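Local atomic coordinates of C protein alpha-antigen (Streptococcus agalactiae, PDB entry 1YWM), a protein that is a cell-wall-anchored surface protein that may contribute to both virulence and immunity, represented here by its N-terminal domain. Residues Thr124-Lys129 with Asp172-Glu177. Numbering follows the deposited sequence.
Sequences TTLRDK and DSKIVE
The flat group at this contact is the peptide linking K174 to I175, and the branched end of L126 covers one of its faces. L126 CD1 stands over this face, above the region between K174 O and I175 N, each 3.7 Å from the methyl. At the edge, the I175 N-H makes a weak bond to D172 O within its own helix; the methyl adds a van der Waals contact from above the plane. L126 reaches this place because its CG is anti to the backbone N (chi1 174°), carrying both methyls across the gap between the helices. The second methyl, CD2, touches the lysine stem, 3.9 Å from K174 CB; beyond CD the lysine chain turns off toward D160 and D170, with which NZ makes long, weak ion pairs. On the other flank of L126 runs I175, whose CG1 lies 3.8 Å from L126 CD1 and equally close to L126 CB. Extended beyond CG1 (chi2 171°), the isoleucine chain ends with CD1 against helix 124-137, 4.0 Å from L126 N and 4.3 Å from T125 CG2. T125 marks the exposed margin of the contact, whereas L126 and K174 are buried. The aliphatic stem of K129, one turn on from T125, flanks I175 more loosely, and its NZ is hydrogen-bonded to N179 and to a glycerol probably from the crystallisation liquor. Helices 124-137 and 168-182 run nearly parallel here, their axes 9.4 Å apart at 13°, as the first and third members of the three-helix bundle. Helix 144-163 packs against both: I161 touches L126 and K174, and R127 forms a salt bridge with D162. T124 and R127 also meet Y46 of helix 45-49, where the bundle adjoins the beta-sandwich that ends in strand 113-121.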
loop_
_atom_site.group_PDB
_atom_site.type_symbol
_atom_site.label_atom_id
_atom_site.label_comp_id
_atom_site.label_asym_id
_atom_site.label_seq_id
_atom_site.Cartn_x
_atom_site.Cartn_y
_atom_site.Cartn_z
ATOM N N THR A 124 5.421 4.225 -5.534
ATOM C CA THR A 124 6.751 4.269 -6.142
ATOM C C THR A 124 7.294 5.701 -6.356
ATOM O O THR A 124 8.437 6.010 -5.970
ATOM C CB THR A 124 6.792 3.467 -7.464
ATOM O OG1 THR A 124 6.586 2.062 -7.185
ATOM C CG2 THR A 124 8.204 3.512 -8.073
ATOM N N THR A 125 6.496 6.558 -6.979
ATOM C CA THR A 125 6.982 7.914 -7.269
ATOM C C THR A 125 7.134 8.742 -5.989
ATOM O O THR A 125 8.100 9.506 -5.837
ATOM C CB THR A 125 6.062 8.583 -8.245
ATOM O OG1 THR A 125 6.130 7.854 -9.491
ATOM C CG2 THR A 125 6.610 9.980 -8.598
ATOM N N LEU A 126 6.164 8.616 -5.081
ATOM C CA LEU A 126 6.296 9.234 -3.766
ATOM C C LEU A 126 7.591 8.808 -3.101
ATOM O O LEU A 126 8.337 9.657 -2.575
ATOM C CB LEU A 126 5.095 8.898 -2.875
ATOM C CG LEU A 126 5.093 9.321 -1.391
ATOM C CD1 LEU A 126 5.178 10.866 -1.289
ATOM C CD2 LEU A 126 3.785 8.812 -0.753
ATOM N N ARG A 127 7.889 7.510 -3.126
ATOM C CA ARG A 127 9.090 7.035 -2.428
ATOM C C ARG A 127 10.371 7.583 -3.071
ATOM O O ARG A 127 11.317 7.945 -2.378
ATOM C CB ARG A 127 9.118 5.505 -2.381
ATOM C CG ARG A 127 8.136 4.917 -1.338
ATOM C CD ARG A 127 8.040 3.348 -1.450
ATOM N NE ARG A 127 7.056 2.811 -0.516
ATOM C CZ ARG A 127 7.226 2.702 0.797
ATOM N NH1 ARG A 127 6.247 2.207 1.537
ATOM N NH2 ARG A 127 8.373 3.060 1.387
ATOM N N ASP A 128 10.379 7.670 -4.401
ATOM C CA ASP A 128 11.502 8.267 -5.123
ATOM C C ASP A 128 11.630 9.730 -4.757
ATOM O O ASP A 128 12.731 10.206 -4.501
ATOM C CB ASP A 128 11.260 8.202 -6.635
ATOM C CG ASP A 128 11.503 6.834 -7.201
ATOM O OD1 ASP A 128 12.100 5.993 -6.495
ATOM O OD2 ASP A 128 11.132 6.518 -8.349
ATOM N N LYS A 129 10.512 10.441 -4.771
ATOM C CA LYS A 129 10.507 11.858 -4.390
ATOM C C LYS A 129 11.056 12.067 -2.978
ATOM O O LYS A 129 11.848 12.998 -2.712
ATOM C CB LYS A 129 9.104 12.464 -4.520
ATOM C CG LYS A 129 9.066 13.975 -4.433
ATOM C CD LYS A 129 9.859 14.613 -5.604
ATOM C CE LYS A 129 9.637 16.110 -5.730
ATOM N NZ LYS A 129 9.871 16.836 -4.441
ATOM N N ASP A 172 -0.906 10.867 -4.037
ATOM C CA ASP A 172 -0.639 12.079 -4.802
ATOM C C ASP A 172 -0.630 13.324 -3.904
ATOM O O ASP A 172 0.178 14.234 -4.104
ATOM C CB ASP A 172 -1.625 12.237 -5.971
ATOM C CG ASP A 172 -1.446 11.167 -7.049
ATOM O OD1 ASP A 172 -0.430 10.429 -7.051
ATOM O OD2 ASP A 172 -2.299 10.982 -7.937
ATOM N N SER A 173 -1.500 13.360 -2.907
ATOM C CA SER A 173 -1.494 14.473 -1.963
ATOM C C SER A 173 -0.199 14.509 -1.113
ATOM O O SER A 173 0.332 15.593 -0.787
ATOM C CB SER A 173 -2.765 14.500 -1.110
ATOM O OG SER A 173 -2.735 13.527 -0.087
ATOM N N LYS A 174 0.342 13.333 -0.807
ATOM C CA LYS A 174 1.591 13.264 -0.032
ATOM C C LYS A 174 2.788 13.719 -0.892
ATOM O O LYS A 174 3.780 14.208 -0.367
ATOM C CB LYS A 174 1.805 11.850 0.557
ATOM C CG LYS A 174 0.855 11.511 1.689
ATOM C CD LYS A 174 0.965 10.052 2.027
ATOM C CE LYS A 174 0.172 9.620 3.277
ATOM N NZ LYS A 174 -0.838 10.568 3.820
ATOM N N ILE A 175 2.711 13.525 -2.208
ATOM C CA ILE A 175 3.769 13.997 -3.090
ATOM C C ILE A 175 3.843 15.525 -3.004
ATOM O O ILE A 175 4.948 16.096 -2.935
ATOM C CB ILE A 175 3.565 13.531 -4.552
ATOM C CG1 ILE A 175 3.837 12.033 -4.657
ATOM C CG2 ILE A 175 4.519 14.296 -5.523
ATOM C CD1 ILE A 175 3.452 11.405 -6.014
ATOM N N VAL A 176 2.664 16.156 -2.994
ATOM C CA VAL A 176 2.555 17.601 -2.826
ATOM C C VAL A 176 3.115 18.007 -1.460
ATOM O O VAL A 176 3.869 18.987 -1.385
ATOM C CB VAL A 176 1.091 18.140 -2.985
ATOM C CG1 VAL A 176 1.020 19.666 -2.667
ATOM C CG2 VAL A 176 0.562 17.867 -4.379
ATOM N N GLU A 177 2.734 17.300 -0.385
ATOM C CA GLU A 177 3.316 17.597 0.928
ATOM C C GLU A 177 4.861 17.547 0.917
ATOM O O GLU A 177 5.525 18.360 1.601
ATOM C CB GLU A 177 2.758 16.665 2.017
ATOM C CG GLU A 177 1.275 16.891 2.321
ATOM C CD GLU A 177 0.704 15.861 3.292
ATOM O OE1 GLU A 177 1.488 15.246 4.035
ATOM O OE2 GLU A 177 -0.534 15.669 3.312
#